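Local coordinates for Non-ribosomal peptide synthetase (Methanobrevibacter ruminantium, PDB 6VTJ), which probably releases a peptide by NAD(P)H-dependent reduction of its thioester, which a carrier domain with a 4'-phosphopantetheine arm presents to the reductase domain, at residues A[137-150]-A[366-378]. Sequence-based numbering, arbitrary orientation.
Sequences FLGIHILYEFIKSE and IDYVAKGILALSK
I366 wedges between two rings near the N-terminal ends of the two helices. Its CG2 stands over the centre of the H141 imidazole, 3.6 Å from the ring centroid, while CG1 lies over one face of F137 near the rim; CD1, at the end of the CG1 arm, reaches L138 CD1. The imidazole cannot easily swivel, because H141 ND1 gives a nearly straight bond to F137 O (2.8 Å, 176°), in the ring plane, and NE2 binds R324. One turn on, A370 brings the backbones together: its small CB sits 3.4 Å from H141 O, and the axes approach to 8.4 Å at -62°. E145 then drops as a knob among D367, A370, K371 and L374. Bent at chi2, it sets its carboxylate against the K371 CG-to-CE methylenes, crossing them at a slant, E145 OE1 3.2 Å from K371 CG, with K371 NZ farther off. At the far end K378 curls at chi4 (77°) to bring NZ within 2.8 Å of E150 OE2, a salt bridge entering from above the carboxylate plane. Both helices pack on the mostly parallel sheet of the Rossmann-like reductase domain: L138 and I373 share I256 of strand 252-258, V369 meets strand 313-322, and helix 166-177 flanks F137 and I140.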
loop_
_atom_site.group_PDB
_atom_site.type_symbol
_atom_site.label_atom_id
_atom_site.label_comp_id
_atom_site.label_asym_id
_atom_site.label_seq_id
_atom_site.Cartn_x
_atom_site.Cartn_y
_atom_site.Cartn_z
ATOM N N PHE A 137 -7.352 7.501 2.574
ATOM C CA PHE A 137 -7.398 8.105 1.242
ATOM C C PHE A 137 -8.335 7.340 0.309
ATOM O O PHE A 137 -9.184 7.936 -0.367
ATOM C CB PHE A 137 -5.982 8.155 0.656
ATOM C CG PHE A 137 -5.868 8.910 -0.640
ATOM C CD1 PHE A 137 -6.494 10.132 -0.811
ATOM C CD2 PHE A 137 -5.077 8.421 -1.673
ATOM C CE1 PHE A 137 -6.364 10.841 -2.021
ATOM C CE2 PHE A 137 -4.948 9.113 -2.889
ATOM C CZ PHE A 137 -5.579 10.326 -3.055
ATOM N N LEU A 138 -8.181 6.020 0.239
ATOM C CA LEU A 138 -9.046 5.238 -0.633
ATOM C C LEU A 138 -10.479 5.209 -0.102
ATOM O O LEU A 138 -11.426 5.491 -0.847
ATOM C CB LEU A 138 -8.487 3.824 -0.795
ATOM C CG LEU A 138 -9.347 2.889 -1.657
ATOM C CD1 LEU A 138 -9.694 3.503 -3.059
ATOM C CD2 LEU A 138 -8.666 1.543 -1.805
ATOM N N GLY A 139 -10.645 4.937 1.198
ATOM C CA GLY A 139 -11.977 4.719 1.754
ATOM C C GLY A 139 -12.916 5.901 1.594
ATOM O O GLY A 139 -14.106 5.723 1.298
ATOM N N ILE A 140 -12.402 7.122 1.791
ATOM C CA ILE A 140 -13.223 8.322 1.649
ATOM C C ILE A 140 -13.713 8.468 0.221
ATOM O O ILE A 140 -14.838 8.927 -0.025
ATOM C CB ILE A 140 -12.434 9.569 2.116
ATOM C CG1 ILE A 140 -13.368 10.745 2.326
ATOM C CG2 ILE A 140 -11.325 9.970 1.137
ATOM C CD1 ILE A 140 -14.410 10.486 3.356
ATOM N N HIS A 141 -12.901 8.062 -0.742
ATOM C CA HIS A 141 -13.316 8.207 -2.125
ATOM C C HIS A 141 -14.241 7.093 -2.565
ATOM O O HIS A 141 -15.095 7.317 -3.428
ATOM C CB HIS A 141 -12.081 8.295 -3.003
ATOM C CG HIS A 141 -11.410 9.626 -2.914
ATOM N ND1 HIS A 141 -10.329 9.861 -2.094
ATOM C CD2 HIS A 141 -11.710 10.812 -3.498
ATOM C CE1 HIS A 141 -9.964 11.129 -2.207
ATOM N NE2 HIS A 141 -10.796 11.730 -3.041
ATOM N N ILE A 142 -14.103 5.897 -1.978
ATOM C CA ILE A 142 -15.144 4.882 -2.149
ATOM C C ILE A 142 -16.478 5.404 -1.616
ATOM O O ILE A 142 -17.523 5.221 -2.242
ATOM C CB ILE A 142 -14.752 3.559 -1.468
ATOM C CG1 ILE A 142 -13.532 2.923 -2.163
ATOM C CG2 ILE A 142 -15.967 2.610 -1.423
ATOM C CD1 ILE A 142 -13.000 1.647 -1.500
ATOM N N LEU A 143 -16.464 6.069 -0.457
ATOM C CA LEU A 143 -17.708 6.606 0.088
ATOM C C LEU A 143 -18.269 7.694 -0.825
ATOM O O LEU A 143 -19.479 7.738 -1.104
ATOM C CB LEU A 143 -17.465 7.148 1.496
ATOM C CG LEU A 143 -18.501 8.106 2.086
ATOM C CD1 LEU A 143 -19.823 7.380 2.228
ATOM C CD2 LEU A 143 -18.041 8.634 3.434
ATOM N N TYR A 144 -17.404 8.590 -1.285
ATOM C CA TYR A 144 -17.802 9.602 -2.257
ATOM C C TYR A 144 -18.487 8.982 -3.472
ATOM O O TYR A 144 -19.621 9.342 -3.810
ATOM C CB TYR A 144 -16.579 10.395 -2.687
ATOM C CG TYR A 144 -16.890 11.532 -3.624
ATOM C CD1 TYR A 144 -17.474 12.699 -3.151
ATOM C CD2 TYR A 144 -16.594 11.443 -4.978
ATOM C CE1 TYR A 144 -17.762 13.742 -3.990
ATOM C CE2 TYR A 144 -16.874 12.485 -5.829
ATOM C CZ TYR A 144 -17.457 13.639 -5.328
ATOM O OH TYR A 144 -17.752 14.693 -6.165
ATOM N N GLU A 145 -17.822 8.027 -4.130
ATOM C CA GLU A 145 -18.406 7.447 -5.336
ATOM C C GLU A 145 -19.674 6.667 -5.030
ATOM O O GLU A 145 -20.581 6.606 -5.872
ATOM C CB GLU A 145 -17.407 6.536 -6.052
ATOM C CG GLU A 145 -16.189 7.248 -6.612
ATOM C CD GLU A 145 -16.518 8.276 -7.699
ATOM O OE1 GLU A 145 -17.512 8.086 -8.451
ATOM O OE2 GLU A 145 -15.762 9.277 -7.796
ATOM N N PHE A 146 -19.764 6.051 -3.853
ATOM C CA PHE A 146 -20.986 5.329 -3.522
ATOM C C PHE A 146 -22.152 6.300 -3.412
ATOM O O PHE A 146 -23.232 6.053 -3.949
ATOM C CB PHE A 146 -20.816 4.538 -2.222
ATOM C CG PHE A 146 -22.019 3.704 -1.864
ATOM C CD1 PHE A 146 -23.091 4.262 -1.170
ATOM C CD2 PHE A 146 -22.098 2.371 -2.249
ATOM C CE1 PHE A 146 -24.216 3.488 -0.852
ATOM C CE2 PHE A 146 -23.220 1.597 -1.933
ATOM C CZ PHE A 146 -24.276 2.160 -1.235
ATOM N N ILE A 147 -21.945 7.406 -2.693
ATOM C CA ILE A 147 -22.959 8.451 -2.602
ATOM C C ILE A 147 -23.383 8.888 -3.987
ATOM O O ILE A 147 -24.577 9.058 -4.263
ATOM C CB ILE A 147 -22.421 9.646 -1.791
ATOM C CG1 ILE A 147 -22.261 9.283 -0.319
ATOM C CG2 ILE A 147 -23.309 10.858 -1.936
ATOM C CD1 ILE A 147 -21.186 10.130 0.359
ATOM N N LYS A 148 -22.408 9.081 -4.884
ATOM C CA LYS A 148 -22.704 9.720 -6.159
ATOM C C LYS A 148 -23.320 8.779 -7.181
ATOM O O LYS A 148 -24.012 9.258 -8.086
ATOM C CB LYS A 148 -21.444 10.338 -6.764
ATOM C CG LYS A 148 -21.003 11.617 -6.102
ATOM C CD LYS A 148 -19.997 12.347 -6.969
ATOM N N SER A 149 -23.097 7.464 -7.067
ATOM C CA SER A 149 -23.437 6.551 -8.152
ATOM C C SER A 149 -24.232 5.328 -7.736
ATOM O O SER A 149 -24.601 4.541 -8.610
ATOM C CB SER A 149 -22.166 6.063 -8.864
ATOM O OG SER A 149 -21.216 7.100 -8.952
ATOM N N GLU A 150 -24.487 5.125 -6.453
ATOM C CA GLU A 150 -25.217 3.961 -5.993
ATOM C C GLU A 150 -26.468 4.409 -5.259
ATOM O O GLU A 150 -26.591 5.567 -4.856
ATOM C CB GLU A 150 -24.347 3.084 -5.080
ATOM C CG GLU A 150 -23.107 2.584 -5.780
ATOM C CD GLU A 150 -23.444 1.705 -6.988
ATOM O OE1 GLU A 150 -24.431 0.927 -6.902
ATOM O OE2 GLU A 150 -22.716 1.795 -8.006
ATOM N N ILE A 366 -7.220 8.310 -7.664
ATOM C CA ILE A 366 -7.994 7.735 -6.556
ATOM C C ILE A 366 -9.499 7.768 -6.824
ATOM O O ILE A 366 -10.242 6.875 -6.363
ATOM C CB ILE A 366 -7.630 8.449 -5.235
ATOM C CG1 ILE A 366 -8.112 7.661 -4.015
ATOM C CG2 ILE A 366 -8.256 9.809 -5.189
ATOM C CD1 ILE A 366 -7.463 6.329 -3.803
ATOM N N ASP A 367 -9.983 8.777 -7.557
ATOM C CA ASP A 367 -11.415 8.806 -7.849
ATOM C C ASP A 367 -11.775 7.705 -8.836
ATOM O O ASP A 367 -12.817 7.054 -8.704
ATOM C CB ASP A 367 -11.871 10.196 -8.353
ATOM C CG ASP A 367 -10.906 10.858 -9.350
ATOM O OD1 ASP A 367 -9.778 10.368 -9.584
ATOM O OD2 ASP A 367 -11.279 11.923 -9.895
ATOM N N TYR A 368 -10.875 7.418 -9.776
ATOM C CA TYR A 368 -11.127 6.312 -10.679
ATOM C C TYR A 368 -10.845 4.956 -10.034
ATOM O O TYR A 368 -11.526 3.983 -10.371
ATOM C CB TYR A 368 -10.348 6.528 -11.974
ATOM C CG TYR A 368 -11.095 7.496 -12.857
ATOM C CD1 TYR A 368 -11.067 8.859 -12.595
ATOM C CD2 TYR A 368 -11.864 7.046 -13.931
ATOM C CE1 TYR A 368 -11.763 9.743 -13.381
ATOM C CE2 TYR A 368 -12.570 7.930 -14.724
ATOM C CZ TYR A 368 -12.517 9.271 -14.444
ATOM O OH TYR A 368 -13.218 10.147 -15.227
ATOM N N VAL A 369 -9.905 4.863 -9.075
ATOM C CA VAL A 369 -9.782 3.617 -8.318
ATOM C C VAL A 369 -11.099 3.294 -7.636
ATOM O O VAL A 369 -11.584 2.158 -7.692
ATOM C CB VAL A 369 -8.642 3.687 -7.288
ATOM C CG1 VAL A 369 -8.616 2.405 -6.473
ATOM C CG2 VAL A 369 -7.313 3.884 -7.974
ATOM N N ALA A 370 -11.706 4.295 -6.985
ATOM C CA ALA A 370 -12.954 4.033 -6.261
ATOM C C ALA A 370 -14.098 3.664 -7.215
ATOM O O ALA A 370 -14.881 2.739 -6.930
ATOM C CB ALA A 370 -13.328 5.247 -5.407
ATOM N N LYS A 371 -14.215 4.374 -8.342
ATOM C CA LYS A 371 -15.198 3.977 -9.353
ATOM C C LYS A 371 -14.987 2.535 -9.805
ATOM O O LYS A 371 -15.949 1.774 -9.943
ATOM C CB LYS A 371 -15.132 4.902 -10.567
ATOM C CG LYS A 371 -15.607 6.315 -10.325
ATOM C CD LYS A 371 -15.696 7.055 -11.642
ATOM C CE LYS A 371 -15.594 8.556 -11.460
ATOM N NZ LYS A 371 -15.727 9.241 -12.787
ATOM N N GLY A 372 -13.739 2.146 -10.052
ATOM C CA GLY A 372 -13.475 0.795 -10.509
ATOM C C GLY A 372 -13.745 -0.259 -9.454
ATOM O O GLY A 372 -14.136 -1.385 -9.786
ATOM N N ILE A 373 -13.539 0.081 -8.177
ATOM C CA ILE A 373 -13.860 -0.856 -7.101
ATOM C C ILE A 373 -15.358 -1.088 -7.055
ATOM O O ILE A 373 -15.833 -2.228 -6.959
ATOM C CB ILE A 373 -13.322 -0.338 -5.758
ATOM C CG1 ILE A 373 -11.816 -0.587 -5.683
ATOM C CG2 ILE A 373 -14.034 -1.001 -4.586
ATOM C CD1 ILE A 373 -11.121 0.301 -4.675
ATOM N N LEU A 374 -16.126 -0.005 -7.154
ATOM C CA LEU A 374 -17.573 -0.146 -7.145
ATOM C C LEU A 374 -18.066 -0.938 -8.348
ATOM O O LEU A 374 -19.014 -1.720 -8.229
ATOM C CB LEU A 374 -18.229 1.229 -7.093
ATOM C CG LEU A 374 -18.028 1.932 -5.759
ATOM C CD1 LEU A 374 -18.876 3.201 -5.709
ATOM C CD2 LEU A 374 -18.363 1.005 -4.592
ATOM N N ALA A 375 -17.439 -0.763 -9.521
ATOM C CA ALA A 375 -17.881 -1.525 -10.696
ATOM C C ALA A 375 -17.532 -2.998 -10.564
ATOM O O ALA A 375 -18.355 -3.871 -10.858
ATOM C CB ALA A 375 -17.268 -0.952 -11.980
ATOM N N LEU A 376 -16.298 -3.301 -10.156
ATOM C CA LEU A 376 -15.870 -4.688 -10.072
ATOM C C LEU A 376 -16.601 -5.444 -8.975
ATOM O O LEU A 376 -16.713 -6.670 -9.064
ATOM C CB LEU A 376 -14.354 -4.758 -9.870
ATOM C CG LEU A 376 -13.589 -4.174 -11.069
ATOM C CD1 LEU A 376 -12.103 -3.956 -10.764
ATOM C CD2 LEU A 376 -13.767 -5.041 -12.321
ATOM N N SER A 377 -17.133 -4.745 -7.960
ATOM C CA SER A 377 -17.870 -5.442 -6.912
ATOM C C SER A 377 -19.157 -6.084 -7.438
ATOM O O SER A 377 -19.680 -6.998 -6.793
ATOM C CB SER A 377 -18.174 -4.472 -5.765
ATOM O OG SER A 377 -16.954 -3.945 -5.215
ATOM N N LYS A 378 -19.657 -5.656 -8.605
ATOM C CA LYS A 378 -20.893 -6.186 -9.184
ATOM C C LYS A 378 -20.672 -7.322 -10.193
ATOM O O LYS A 378 -21.654 -7.824 -10.759
ATOM C CB LYS A 378 -21.686 -5.063 -9.868
ATOM C CG LYS A 378 -21.989 -3.796 -9.033
ATOM C CD LYS A 378 -22.791 -2.817 -9.920
ATOM C CE LYS A 378 -23.094 -1.474 -9.268
ATOM N NZ LYS A 378 -21.895 -0.602 -9.271
#